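PDB 3OJO: Cap5O from Staphylococcus aureus, which oxidises UDP-N-acetyl-mannosamine as an NAD-dependent dehydrogenase in the biosynthesis of the capsular polysaccharide. Local coordinates for the interface of chains A and B. Coordinates in Å, arbitrary orientation; residue numbers count along the deposited sequence, not the author numbering. Chains: chain A/B, Cap5O.

The interface of chains A and B. Residues chain A 214, 217-218; chain B 232, 246-247, 250, 258.
A:Met217 reaches across to chain B and packs among B:Leu232, B:Val246, B:Ala250 and B:Ile258. It buries 76 Å² here, the most of any residue in the patch, and B:Ala250 follows with 30 Å². The site is apolar side-chain packing within the two-fold symmetric interface of the deposited pair, probably the biological dimer, so a twin exists with the chains exchanged. Helix 208-238 of chain A lies against helix 243-250 of chain B, while B:Leu232 comes from chain B's own helix 208-238. Past CG the methionine runs nearly straight (chi2 -176°, chi3 175°). This stretches its thioether between B:Val246 and B:Leu232. Methylene CG lies 3.7 Å from CD1 of B:Leu232, and methyl CE is 3.8 Å from CB of the same leucine. CD2 of B:Leu232 also touches CG, so both leucine methyls meet the methionine, whose chain runs at a slant to theirs. The valine side chain lies roughly perpendicular to it, near the sulfur. B:Val246 has CG1 anti to its backbone N (chi1 -178°), and this branch also lies 3.6 Å from CA of A:Ser214. Nearer the methionine backbone, CB of A:Met217 packs on B:Ala250 and B:Ile258. Methyl CB of B:Ala250 lies 3.9 Å from CB of A:Met217 and also faces the backbone carbonyl of A:Ser214. The small alanine probably lets the two helices come close. Beside the alanine, the terminal methyl CD1 of B:Ile258 sits 3.7 Å from CB of A:Met217.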
# COMPACT_ATOMS: atom_id res chain seq x y z
N SER A 214 -9.14 12.64 5.11
CA SER A 214 -8.14 12.72 4.06
C SER A 214 -6.74 12.77 4.64
O SER A 214 -5.85 12.11 4.11
CB SER A 214 -8.43 13.90 3.14
OG SER A 214 -7.30 14.42 2.47
N MET A 217 -5.98 9.34 6.12
CA MET A 217 -5.81 8.39 5.02
C MET A 217 -4.45 8.48 4.34
O MET A 217 -3.94 7.46 3.92
CB MET A 217 -6.90 8.60 3.99
CG MET A 217 -8.18 7.85 4.31
SD MET A 217 -9.40 8.05 2.96
CE MET A 217 -10.73 6.97 3.53
N GLU A 218 -3.87 9.70 4.24
CA GLU A 218 -2.55 9.98 3.67
C GLU A 218 -1.48 9.32 4.51
O GLU A 218 -0.65 8.59 3.99
CB GLU A 218 -2.29 11.49 3.60
CG GLU A 218 -2.95 12.20 2.43
CD GLU A 218 -2.74 13.71 2.36
OE1 GLU A 218 -3.48 14.36 1.59
OE2 GLU A 218 -1.83 14.23 3.05
N LEU B 232 -11.05 1.25 5.85
CA LEU B 232 -11.39 2.67 5.82
C LEU B 232 -12.87 2.88 5.55
O LEU B 232 -13.48 3.76 6.16
CB LEU B 232 -10.51 3.40 4.80
CG LEU B 232 -9.08 3.79 5.30
CD1 LEU B 232 -8.16 4.20 4.16
CD2 LEU B 232 -9.11 4.83 6.42
N VAL B 246 -13.26 10.80 -0.08
CA VAL B 246 -12.05 10.96 0.71
C VAL B 246 -10.84 10.26 0.05
O VAL B 246 -9.74 10.84 0.03
CB VAL B 246 -12.28 10.56 2.18
CG1 VAL B 246 -11.03 10.78 3.01
CG2 VAL B 246 -13.43 11.38 2.77
N ILE B 247 -11.03 9.05 -0.54
CA ILE B 247 -9.93 8.39 -1.27
C ILE B 247 -9.45 9.35 -2.39
O ILE B 247 -8.25 9.66 -2.46
CB ILE B 247 -10.28 6.97 -1.78
CG1 ILE B 247 -10.44 6.00 -0.59
CG2 ILE B 247 -9.23 6.44 -2.81
CD1 ILE B 247 -11.15 4.69 -0.92
N ALA B 250 -7.52 12.31 -0.74
CA ALA B 250 -6.21 11.82 -0.28
C ALA B 250 -5.22 11.45 -1.40
O ALA B 250 -4.01 11.67 -1.25
CB ALA B 250 -6.41 10.64 0.65
N ILE B 258 -4.34 5.22 -2.62
CA ILE B 258 -5.35 4.39 -1.93
C ILE B 258 -6.25 3.68 -2.93
O ILE B 258 -6.72 4.27 -3.89
CB ILE B 258 -6.12 5.18 -0.82
CG1 ILE B 258 -5.13 5.77 0.19
CG2 ILE B 258 -7.15 4.29 -0.11
CD1 ILE B 258 -5.59 6.95 0.93